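Local coordinates for protein galactan 1,3-beta-galactosidase (Phanerochaete chrysosporium, PDB 7BYS) that probably removes galactose units from the ends of beta-1,3-galactan chains, as an exo-acting family 43 glycoside hydrolase that also carries a carbohydrate-binding module, at residues H194-F199 with F277-P282; N158-F162 with A184-P189; N15-A19 with V48-T52; N1-S5 with D288-V292. One frame throughout, in Å; residues are numbered along the deposited sequence.

Contact 1 of 4, residues H194-F199 with F277-P282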
loop_
_atom_site.group_PDB
_atom_site.type_symbol
_atom_site.label_atom_id
_atom_site.label_comp_id
_atom_site.label_asym_id
_atom_site.label_seq_id
_atom_site.Cartn_x
_atom_site.Cartn_y
_atom_site.Cartn_z
ATOM N N HIS A 194 -3.033 -10.714 17.050
ATOM C CA HIS A 194 -4.238 -10.097 17.585
ATOM C C HIS A 194 -4.781 -11.042 18.640
ATOM O O HIS A 194 -5.153 -12.170 18.313
ATOM C CB HIS A 194 -5.263 -9.888 16.473
ATOM C CG HIS A 194 -6.620 -9.504 16.966
ATOM N ND1 HIS A 194 -6.936 -8.219 17.349
ATOM C CD2 HIS A 194 -7.747 -10.236 17.133
ATOM C CE1 HIS A 194 -8.199 -8.177 17.738
ATOM N NE2 HIS A 194 -8.714 -9.388 17.616
ATOM N N ASN A 195 -4.797 -10.580 19.893
ATOM C CA ASN A 195 -5.301 -11.355 21.029
ATOM C C ASN A 195 -4.678 -12.751 21.084
ATOM O O ASN A 195 -5.361 -13.756 21.283
ATOM C CB ASN A 195 -6.830 -11.426 21.019
ATOM C CG ASN A 195 -7.477 -10.079 21.269
ATOM O OD1 ASN A 195 -6.886 -9.200 21.898
ATOM N ND2 ASN A 195 -8.700 -9.914 20.782
ATOM N N GLY A 196 -3.360 -12.809 20.889
ATOM C CA GLY A 196 -2.625 -14.051 20.969
ATOM C C GLY A 196 -2.693 -14.933 19.740
ATOM O O GLY A 196 -1.979 -15.946 19.687
ATOM N N GLU A 197 -3.516 -14.585 18.757
ATOM C CA GLU A 197 -3.691 -15.339 17.526
ATOM C C GLU A 197 -2.881 -14.670 16.420
ATOM O O GLU A 197 -2.658 -13.454 16.443
ATOM C CB GLU A 197 -5.179 -15.348 17.158
ATOM C CG GLU A 197 -5.545 -16.139 15.919
ATOM C CD GLU A 197 -5.900 -17.582 16.226
ATOM O OE1 GLU A 197 -6.490 -18.240 15.335
ATOM O OE2 GLU A 197 -5.589 -18.055 17.348
ATOM N N TYR A 198 -2.436 -15.468 15.454
ATOM C CA TYR A 198 -1.621 -14.977 14.346
ATOM C C TYR A 198 -2.496 -14.786 13.114
ATOM O O TYR A 198 -3.262 -15.683 12.744
ATOM C CB TYR A 198 -0.497 -15.959 14.007
ATOM C CG TYR A 198 0.400 -16.295 15.167
ATOM C CD1 TYR A 198 1.531 -15.533 15.438
ATOM C CD2 TYR A 198 0.123 -17.378 15.993
ATOM C CE1 TYR A 198 2.359 -15.835 16.507
ATOM C CE2 TYR A 198 0.952 -17.687 17.066
ATOM C CZ TYR A 198 2.061 -16.917 17.312
ATOM O OH TYR A 198 2.879 -17.236 18.381
ATOM N N PHE A 199 -2.375 -13.627 12.473
ATOM C CA PHE A 199 -3.150 -13.314 11.280
ATOM C C PHE A 199 -2.197 -13.058 10.125
ATOM O O PHE A 199 -1.382 -12.129 10.184
ATOM C CB PHE A 199 -4.059 -12.106 11.522
ATOM C CG PHE A 199 -5.236 -12.424 12.375
ATOM C CD1 PHE A 199 -5.105 -12.476 13.751
ATOM C CD2 PHE A 199 -6.458 -12.701 11.804
ATOM C CE1 PHE A 199 -6.200 -12.799 14.556
ATOM C CE2 PHE A 199 -7.557 -13.026 12.602
ATOM C CZ PHE A 199 -7.417 -13.068 13.977
ATOM N N PHE A 277 -10.737 -5.415 13.419
ATOM C CA PHE A 277 -10.945 -6.779 13.889
ATOM C C PHE A 277 -12.212 -6.937 14.718
ATOM O O PHE A 277 -12.446 -8.027 15.256
ATOM C CB PHE A 277 -9.766 -7.218 14.766
ATOM C CG PHE A 277 -8.535 -7.626 13.996
ATOM C CD1 PHE A 277 -7.720 -6.673 13.406
ATOM C CD2 PHE A 277 -8.180 -8.968 13.893
ATOM C CE1 PHE A 277 -6.578 -7.044 12.713
ATOM C CE2 PHE A 277 -7.039 -9.344 13.199
ATOM C CZ PHE A 277 -6.237 -8.381 12.615
ATOM N N SER A 278 -13.023 -5.885 14.843
ATOM C CA SER A 278 -14.158 -5.911 15.761
ATOM C C SER A 278 -15.132 -7.053 15.494
ATOM O O SER A 278 -15.875 -7.437 16.403
ATOM C CB SER A 278 -14.905 -4.581 15.713
ATOM O OG SER A 278 -15.406 -4.347 14.407
ATOM N N SER A 279 -15.162 -7.602 14.283
ATOM C CA SER A 279 -16.036 -8.729 13.988
ATOM C C SER A 279 -15.354 -10.075 14.204
ATOM O O SER A 279 -15.952 -11.114 13.904
ATOM C CB SER A 279 -16.575 -8.632 12.559
ATOM O OG SER A 279 -15.633 -9.136 11.624
ATOM N N GLY A 280 -14.131 -10.083 14.730
ATOM C CA GLY A 280 -13.320 -11.281 14.790
ATOM C C GLY A 280 -12.579 -11.608 13.512
ATOM O O GLY A 280 -11.566 -12.321 13.559
ATOM N N ALA A 281 -13.053 -11.119 12.374
ATOM C CA ALA A 281 -12.383 -11.242 11.096
ATOM C C ALA A 281 -11.839 -9.878 10.720
ATOM O O ALA A 281 -12.562 -8.882 10.856
ATOM C CB ALA A 281 -13.396 -11.691 10.043
ATOM N N PRO A 282 -10.588 -9.770 10.277
ATOM C CA PRO A 282 -10.071 -8.454 9.882
ATOM C C PRO A 282 -10.672 -8.008 8.557
ATOM O O PRO A 282 -10.882 -8.811 7.649
ATOM C CB PRO A 282 -8.559 -8.680 9.766
ATOM C CG PRO A 282 -8.409 -10.155 9.526
ATOM C CD PRO A 282 -9.544 -10.811 10.269
HETATM O O HOH W 1 -11.352 -9.674 17.769
#
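His194 turns its imidazole out with CG opposite the backbone N (chi1 169°), while Phe277 holds CG opposite its own carbonyl carbon, and the two rings end up lying one over the other. The stack is face to face but slightly opened, the planes 23° apart and the ring centroids 4.2 Å from each other. Phe277 CD2 lies over the middle of the imidazole, 3.5 Å from His194 CG, and Phe277 CB adds a CH-pi contact on the same face. With its edge the Phe277 ring meets the Phe199 face in a T-shaped pair: CE2 of Phe277 points at the centre of that face, 3.7 Å from Phe199 CG, with the planes at 89°. This aromatic cluster joins two neighbouring blades of the five-bladed beta-propeller of the family: His194 to Glu197 is the type I' turn of a tight hairpin in one blade, and the loop of Phe277 follows strand 269-276 of the next. Pro282 packs against both phenylalanines, its CD 3.8 Å from Phe199 CE2 and its CB over the Phe277 face remote from His194. At the imidazole edge, in the ring plane, a water sits 2.7 Å from His194 NE2 and donates to Phe277 O.

Contact 2 of 4, residues N158-F162 with A184-P189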
loop_
_atom_site.group_PDB
_atom_site.type_symbol
_atom_site.label_atom_id
_atom_site.label_comp_id
_atom_site.label_asym_id
_atom_site.label_seq_id
_atom_site.Cartn_x
_atom_site.Cartn_y
_atom_site.Cartn_z
ATOM N N ASN A 158 8.707 -21.676 -7.225
ATOM C CA ASN A 158 8.175 -20.957 -8.387
ATOM C C ASN A 158 6.835 -20.300 -8.061
ATOM O O ASN A 158 5.901 -20.316 -8.859
ATOM C CB ASN A 158 8.085 -21.855 -9.625
ATOM C CG ASN A 158 9.450 -22.257 -10.156
ATOM O OD1 ASN A 158 10.448 -21.573 -9.926
ATOM N ND2 ASN A 158 9.498 -23.371 -10.876
ATOM N N ASN A 159 6.742 -19.731 -6.858
ATOM C CA ASN A 159 5.584 -19.029 -6.306
ATOM C C ASN A 159 4.415 -19.945 -5.952
ATOM O O ASN A 159 3.397 -19.454 -5.464
ATOM C CB ASN A 159 5.101 -17.859 -7.181
ATOM C CG ASN A 159 6.018 -16.643 -7.099
ATOM O OD1 ASN A 159 6.840 -16.521 -6.193
ATOM N ND2 ASN A 159 5.856 -15.725 -8.038
ATOM N N GLN A 160 4.537 -21.259 -6.141
ATOM C CA GLN A 160 3.379 -22.130 -5.965
ATOM C C GLN A 160 3.092 -22.472 -4.507
ATOM O O GLN A 160 1.926 -22.633 -4.143
ATOM C CB GLN A 160 3.547 -23.419 -6.769
ATOM C CG GLN A 160 3.745 -23.181 -8.255
ATOM C CD GLN A 160 2.679 -22.267 -8.821
ATOM O OE1 GLN A 160 1.505 -22.645 -8.917
ATOM N NE2 GLN A 160 3.070 -21.043 -9.166
ATOM N N ASN A 161 4.114 -22.585 -3.664
ATOM C CA ASN A 161 3.964 -23.094 -2.306
ATOM C C ASN A 161 4.397 -22.010 -1.335
ATOM O O ASN A 161 5.534 -21.526 -1.410
ATOM C CB ASN A 161 4.819 -24.350 -2.089
ATOM C CG ASN A 161 4.505 -25.450 -3.092
ATOM O OD1 ASN A 161 3.382 -25.568 -3.578
ATOM N ND2 ASN A 161 5.510 -26.257 -3.413
ATOM N N PHE A 162 3.508 -21.649 -0.421
ATOM C CA PHE A 162 3.787 -20.597 0.545
ATOM C C PHE A 162 4.335 -21.200 1.831
ATOM O O PHE A 162 3.733 -22.118 2.399
ATOM C CB PHE A 162 2.527 -19.795 0.870
ATOM C CG PHE A 162 2.807 -18.645 1.771
ATOM C CD1 PHE A 162 3.410 -17.502 1.268
ATOM C CD2 PHE A 162 2.535 -18.721 3.127
ATOM C CE1 PHE A 162 3.712 -16.439 2.111
ATOM C CE2 PHE A 162 2.844 -17.673 3.972
ATOM C CZ PHE A 162 3.432 -16.540 3.465
ATOM N N ALA A 184 -0.760 -22.848 -2.933
ATOM C CA ALA A 184 -1.531 -21.696 -2.483
ATOM C C ALA A 184 -1.323 -20.443 -3.328
ATOM O O ALA A 184 -2.176 -19.551 -3.289
ATOM C CB ALA A 184 -1.204 -21.404 -1.021
ATOM N N THR A 185 -0.225 -20.360 -4.082
ATOM C CA THR A 185 0.099 -19.207 -4.937
ATOM C C THR A 185 -0.083 -17.879 -4.207
ATOM O O THR A 185 -0.743 -16.954 -4.690
ATOM C CB THR A 185 -0.643 -19.218 -6.286
ATOM O OG1 THR A 185 -2.056 -19.040 -6.088
ATOM C CG2 THR A 185 -0.364 -20.516 -7.058
ATOM N N LEU A 186 0.516 -17.791 -3.031
ATOM C CA LEU A 186 0.412 -16.600 -2.202
ATOM C C LEU A 186 1.702 -15.803 -2.268
ATOM O O LEU A 186 2.800 -16.369 -2.307
ATOM C CB LEU A 186 0.117 -16.965 -0.743
ATOM C CG LEU A 186 -1.237 -17.631 -0.464
ATOM C CD1 LEU A 186 -1.291 -18.155 0.949
ATOM C CD2 LEU A 186 -2.393 -16.677 -0.744
ATOM N N GLU A 187 1.568 -14.483 -2.250
ATOM C CA GLU A 187 2.742 -13.627 -2.138
ATOM C C GLU A 187 2.388 -12.413 -1.284
ATOM O O GLU A 187 1.356 -12.385 -0.602
ATOM C CB GLU A 187 3.362 -13.330 -3.508
ATOM C CG GLU A 187 2.483 -12.508 -4.420
ATOM C CD GLU A 187 3.152 -12.230 -5.766
ATOM O OE1 GLU A 187 4.240 -12.783 -6.036
ATOM O OE2 GLU A 187 2.591 -11.450 -6.561
ATOM N N ALA A 188 3.285 -11.424 -1.273
ATOM C CA ALA A 188 3.131 -10.210 -0.472
ATOM C C ALA A 188 2.637 -10.483 0.953
ATOM O O ALA A 188 1.630 -9.901 1.400
ATOM C CB ALA A 188 2.204 -9.233 -1.203
ATOM N N PRO A 189 3.301 -11.359 1.703
ATOM C CA PRO A 189 2.781 -11.741 3.018
ATOM C C PRO A 189 3.111 -10.727 4.102
ATOM O O PRO A 189 4.075 -9.964 4.019
ATOM C CB PRO A 189 3.523 -13.051 3.314
ATOM C CG PRO A 189 4.854 -12.865 2.629
ATOM C CD PRO A 189 4.507 -12.136 1.348
HETATM O O HOH W 2 6.608 -13.901 -5.049
HETATM O O HOH W 3 3.176 -19.083 -2.596
#
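The Phe162 ring meets Pro189 at its edge: Pro189 CB comes within 3.5 Å of Phe162 CZ, and Pro189 CG lies in the ring plane. Leu186 approaches the near end of the ring, its CB 3.9 Å from Phe162 CD1 and its carbonyl O set obliquely to the ring. With CG anti to the backbone N (chi1 -175°), Phe162 is directed into this corner, where Leu153 of strand 150-156 and Leu200 of strand 197-204 also touch it. An alanine here would leave Pro189 CB and Leu186 CB without their aromatic partner and is likely to open a gap between the two chain segments. The other flat groups are polar. The Asn159 amide and the Glu187 carboxylate stand 75° apart and are bridged by a water that donates to Asn159 OD1 and Glu187 OE1. The Gln160 amide folds back so that NE2 donates to Asn158 O at 2.9 Å, exactly in the amide plane, leaving OE1 3.4 Å from Thr185 CG2. Between the backbones, Thr185 N donates to Gln160 O at 3.1 Å, nearly straight at 174° but from above the carbonyl plane, and Thr185 CA points its hydrogen at Asn159 O. A second water donates to both Asn159 O and Leu186 O. Gln160 and Asn161 form a classic beta bulge against strand 150-156. The contact joins adjacent propeller blades beside the galactose site: Glu187 lies about 3 Å, nearest side-chain atoms, from Asp137 and Gln242, which bind galactose in another structure of this protein; no sugar is bound here.

Contact 3 of 4, residues N15-A19 with V48-T52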
loop_
_atom_site.group_PDB
_atom_site.type_symbol
_atom_site.label_atom_id
_atom_site.label_comp_id
_atom_site.label_asym_id
_atom_site.label_seq_id
_atom_site.Cartn_x
_atom_site.Cartn_y
_atom_site.Cartn_z
ATOM N N ASN A 15 9.640 16.137 -0.189
ATOM C CA ASN A 15 9.927 15.221 -1.277
ATOM C C ASN A 15 9.020 14.006 -1.160
ATOM O O ASN A 15 8.677 13.566 -0.061
ATOM C CB ASN A 15 11.380 14.756 -1.208
ATOM C CG ASN A 15 12.355 15.878 -1.477
ATOM O OD1 ASN A 15 12.167 16.654 -2.414
ATOM N ND2 ASN A 15 13.404 15.968 -0.660
ATOM N N THR A 16 8.617 13.475 -2.308
ATOM C CA THR A 16 7.774 12.285 -2.316
ATOM C C THR A 16 8.477 11.124 -1.613
ATOM O O THR A 16 9.660 10.857 -1.851
ATOM C CB THR A 16 7.427 11.906 -3.754
ATOM O OG1 THR A 16 6.968 13.073 -4.449
ATOM C CG2 THR A 16 6.328 10.851 -3.774
ATOM N N ILE A 17 7.757 10.462 -0.706
ATOM C CA ILE A 17 8.323 9.327 0.017
ATOM C C ILE A 17 8.595 8.195 -0.961
ATOM O O ILE A 17 7.746 7.872 -1.807
ATOM C CB ILE A 17 7.359 8.886 1.127
ATOM C CG1 ILE A 17 7.296 9.967 2.209
ATOM C CG2 ILE A 17 7.793 7.538 1.725
ATOM C CD1 ILE A 17 6.224 9.743 3.244
ATOM N N GLN A 18 9.787 7.601 -0.860
ATOM C CA GLN A 18 10.238 6.496 -1.706
ATOM C C GLN A 18 10.547 5.303 -0.808
ATOM O O GLN A 18 11.707 5.046 -0.476
ATOM C CB GLN A 18 11.455 6.913 -2.512
ATOM C CG GLN A 18 11.123 7.955 -3.578
ATOM C CD GLN A 18 10.333 7.373 -4.723
ATOM O OE1 GLN A 18 10.205 6.157 -4.847
ATOM N NE2 GLN A 18 9.786 8.241 -5.567
ATOM N N ALA A 19 9.504 4.580 -0.415
ATOM C CA ALA A 19 9.636 3.450 0.504
ATOM C C ALA A 19 8.582 2.395 0.156
ATOM O O ALA A 19 7.712 2.033 0.947
ATOM C CB ALA A 19 9.553 3.931 1.951
ATOM N N VAL A 48 17.626 1.014 -0.235
ATOM C CA VAL A 48 16.621 0.837 0.810
ATOM C C VAL A 48 16.632 2.134 1.610
ATOM O O VAL A 48 17.643 2.473 2.231
ATOM C CB VAL A 48 16.914 -0.376 1.705
ATOM C CG1 VAL A 48 15.897 -0.436 2.859
ATOM C CG2 VAL A 48 16.862 -1.672 0.903
ATOM N N SER A 49 15.524 2.868 1.570
ATOM C CA SER A 49 15.372 4.114 2.293
ATOM C C SER A 49 15.068 3.866 3.766
ATOM O O SER A 49 14.728 2.752 4.185
ATOM C CB SER A 49 14.242 4.929 1.677
ATOM O OG SER A 49 13.052 4.145 1.669
ATOM N N CYS A 50 15.199 4.930 4.556
ATOM C CA CYS A 50 14.915 4.879 5.981
ATOM C C CYS A 50 14.298 6.203 6.389
ATOM O O CYS A 50 14.967 7.241 6.316
ATOM C CB CYS A 50 16.206 4.645 6.778
ATOM S SG CYS A 50 15.895 4.086 8.506
ATOM N N TYR A 51 13.044 6.160 6.833
ATOM C CA TYR A 51 12.324 7.331 7.315
ATOM C C TYR A 51 11.910 7.094 8.757
ATOM O O TYR A 51 11.553 5.977 9.129
ATOM C CB TYR A 51 11.048 7.575 6.501
ATOM C CG TYR A 51 11.251 7.870 5.037
ATOM C CD1 TYR A 51 11.495 6.852 4.138
ATOM C CD2 TYR A 51 11.170 9.176 4.557
ATOM C CE1 TYR A 51 11.679 7.114 2.796
ATOM C CE2 TYR A 51 11.347 9.454 3.207
ATOM C CZ TYR A 51 11.601 8.423 2.331
ATOM O OH TYR A 51 11.781 8.641 0.980
ATOM N N THR A 52 11.923 8.152 9.560
ATOM C CA THR A 52 11.547 8.041 10.960
ATOM C C THR A 52 10.336 8.912 11.278
ATOM O O THR A 52 10.100 9.944 10.639
ATOM C CB THR A 52 12.709 8.415 11.882
ATOM O OG1 THR A 52 12.995 9.806 11.724
ATOM C CG2 THR A 52 13.954 7.603 11.557
HETATM O O HOH W 4 11.637 11.130 0.160
#
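Tyr51 OH accepts the backbone N-H of Gln18 at 2.9 Å, an almost linear bond of 172°, and donates its own hydrogen bond to a water 2.6 Å away. That water in turn donates to Thr16 O, so one phenol hydroxyl reaches two backbone groups of the loop. A second hydroxyl works alongside: Ser49 OG donates to Gln18 O at 2.7 Å, brought there by a chi1 of 56° that sets OG between the backbone N and the carbonyl carbon. Gln18 is thus gripped through both its N-H and its C=O, while its side chain turns elsewhere, to His20, Lys38 and Gly266. Both Gln18 O and the water lie near the plane of the Tyr51 ring, at its edge. Packing follows outside this polar set. Ile17 CG2 sits over one ring face in a CH-pi contact, 4.2 Å from the Tyr51 centroid and displaced toward the rim, and Ala19 CB touches Tyr51 CE1 at 3.9 Å. A phenylalanine in place of Tyr51 would probably leave the Gln18 N-H without its acceptor and the bridging water without its donor. The loop leads into the first propeller blade, whose strand 48-53 carries both hydroxyls, and Tyr270 of the last blade bonds to Ile17 and Ala19. Side-chain hydroxyls thus satisfy much of the buried backbone of this irregular peptide, which probably helps hold it where it forms no strand pairing with 48-53.

Contact 4 of 4, residues N1-S5 with D288-V292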
loop_
_atom_site.group_PDB
_atom_site.type_symbol
_atom_site.label_atom_id
_atom_site.label_comp_id
_atom_site.label_asym_id
_atom_site.label_seq_id
_atom_site.Cartn_x
_atom_site.Cartn_y
_atom_site.Cartn_z
ATOM N N ASN A 1 -2.798 15.467 11.063
ATOM C CA ASN A 1 -2.713 14.015 10.965
ATOM C C ASN A 1 -3.809 13.464 10.055
ATOM O O ASN A 1 -4.894 13.122 10.521
ATOM C CB ASN A 1 -2.821 13.383 12.356
ATOM C CG ASN A 1 -2.472 11.902 12.358
ATOM O OD1 ASN A 1 -3.196 11.078 11.790
ATOM N ND2 ASN A 1 -1.361 11.555 13.006
ATOM N N GLN A 2 -3.537 13.392 8.753
ATOM C CA GLN A 2 -4.468 12.801 7.801
ATOM C C GLN A 2 -3.711 11.802 6.938
ATOM O O GLN A 2 -2.722 12.164 6.292
ATOM C CB GLN A 2 -5.106 13.875 6.916
ATOM C CG GLN A 2 -6.222 14.665 7.581
ATOM C CD GLN A 2 -6.657 15.853 6.745
ATOM O OE1 GLN A 2 -5.840 16.485 6.078
ATOM N NE2 GLN A 2 -7.950 16.157 6.772
ATOM N N ILE A 3 -4.176 10.556 6.934
ATOM C CA ILE A 3 -3.654 9.510 6.059
ATOM C C ILE A 3 -4.604 9.401 4.879
ATOM O O ILE A 3 -5.767 9.026 5.046
ATOM C CB ILE A 3 -3.555 8.170 6.802
ATOM C CG1 ILE A 3 -2.549 8.292 7.948
ATOM C CG2 ILE A 3 -3.157 7.043 5.835
ATOM C CD1 ILE A 3 -2.496 7.079 8.824
ATOM N N VAL A 4 -4.106 9.708 3.682
ATOM C CA VAL A 4 -4.948 9.915 2.507
ATOM C C VAL A 4 -4.432 8.997 1.397
ATOM O O VAL A 4 -3.507 9.335 0.651
ATOM C CB VAL A 4 -4.976 11.380 2.071
ATOM C CG1 VAL A 4 -5.953 11.555 0.928
ATOM C CG2 VAL A 4 -5.363 12.259 3.260
ATOM N N SER A 5 -5.015 7.806 1.295
ATOM C CA SER A 5 -4.502 6.785 0.391
ATOM C C SER A 5 -4.663 7.214 -1.062
ATOM O O SER A 5 -5.752 7.596 -1.500
ATOM C CB SER A 5 -5.254 5.482 0.622
ATOM O OG SER A 5 -4.828 4.906 1.844
ATOM N N ASP A 288 -11.225 7.221 2.992
ATOM C CA ASP A 288 -10.438 8.068 2.101
ATOM C C ASP A 288 -9.500 8.972 2.884
ATOM O O ASP A 288 -8.394 9.272 2.422
ATOM C CB ASP A 288 -11.356 8.962 1.255
ATOM C CG ASP A 288 -12.327 8.177 0.378
ATOM O OD1 ASP A 288 -11.901 7.224 -0.304
ATOM O OD2 ASP A 288 -13.522 8.539 0.350
ATOM N N VAL A 289 -9.926 9.400 4.073
ATOM C CA VAL A 289 -9.166 10.288 4.944
ATOM C C VAL A 289 -9.357 9.777 6.365
ATOM O O VAL A 289 -10.488 9.686 6.847
ATOM C CB VAL A 289 -9.674 11.738 4.836
ATOM C CG1 VAL A 289 -8.875 12.655 5.743
ATOM C CG2 VAL A 289 -9.610 12.239 3.392
ATOM N N TRP A 290 -8.268 9.424 7.036
ATOM C CA TRP A 290 -8.381 8.988 8.418
ATOM C C TRP A 290 -7.167 9.453 9.199
ATOM O O TRP A 290 -6.132 9.802 8.635
ATOM C CB TRP A 290 -8.596 7.467 8.557
ATOM C CG TRP A 290 -7.532 6.603 7.958
ATOM C CD1 TRP A 290 -7.346 6.333 6.633
ATOM C CD2 TRP A 290 -6.551 5.838 8.669
ATOM N NE1 TRP A 290 -6.289 5.466 6.474
ATOM C CE2 TRP A 290 -5.784 5.143 7.709
ATOM C CE3 TRP A 290 -6.229 5.690 10.018
ATOM C CZ2 TRP A 290 -4.722 4.309 8.062
ATOM C CZ3 TRP A 290 -5.168 4.863 10.370
ATOM C CH2 TRP A 290 -4.436 4.177 9.401
ATOM N N SER A 291 -7.312 9.464 10.522
ATOM C CA SER A 291 -6.248 9.878 11.422
ATOM C C SER A 291 -5.885 8.715 12.329
ATOM O O SER A 291 -6.718 7.855 12.625
ATOM C CB SER A 291 -6.688 11.067 12.278
ATOM O OG SER A 291 -6.906 12.203 11.466
ATOM N N VAL A 292 -4.636 8.696 12.777
ATOM C CA VAL A 292 -4.123 7.611 13.598
ATOM C C VAL A 292 -3.524 8.200 14.865
ATOM O O VAL A 292 -2.921 9.279 14.836
ATOM C CB VAL A 292 -3.095 6.745 12.827
ATOM C CG1 VAL A 292 -1.813 7.524 12.525
ATOM C CG2 VAL A 292 -2.789 5.475 13.600
HETATM O O HOH W 5 -8.028 8.312 -0.179
#
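Ile3 and Trp290 face each other as a hydrogen-bonded antiparallel pair, a single bridge made by two backbone bonds. Ile3 N donates to Trp290 O at 2.7 Å, head-on to the carbonyl, and Trp290 N returns a longer bond of 3.2 Å to Ile3 O. Weaker CA-H...O contacts line up beside them, from Gln2 CA to Trp290 O and from Val4 CA to Asp288 O. At the chain start, a side chain continues the ladder: Asn1, with CG opposite its backbone N (chi1 -169°), offers OD1 to Val292 N at 3.0 Å, the N-H arriving above the plane of the amide. Ser291 OG also approaches Asn1 O, though the serine is modelled in two conformers and the separation is too short to be trusted. At the other end a water donates to both Ser5 O and Asp288 O. The apolar contacts centre on the indole. Although CB of Trp290 points away from residues 1-5, a chi1 of 58° swings the ring back beneath Ile3, whose CD1 rests over the six-membered ring 3.6 Å from its centroid in a CH-pi contact. Ile3 CD1 also meets Val292 CG1 at 3.8 Å. Strand 290-293 pairs on with strand 298-301, and Trp290 NE1 bonds to Trp272 O of strand 269-276. Toward the C-terminal beta-sandwich, Val4 and Val289 both touch Trp354 of strand 352-360, while the Asp288 carboxylate bonds to Tyr358, Ser394 and Tyr427, so the N-terminus sits at the seam between propeller and sandwich.

Overall arrangement
Contacts 1, 3 and 4 are largely buried, contact 2 only partly. Contacts 1 and 2 reach the same blade through neighbouring strands, 197-204 and 186-187, but their centres are 22 Å apart: contact 1 is a purely aromatic and apolar junction apart from its water, whereas contact 2, beside the sugar-binding residues, mixes a phenylalanine corner with amides, a carboxylate and waters. Contact 3 fixes an irregular peptide to the first blade by hydroxyls. Contact 4 is the one with a backbone strand bridge and spans the longest stretch of sequence, enclosing the other three. It lies across the chain's centre from contact 2, and it borders the carbohydrate-binding module.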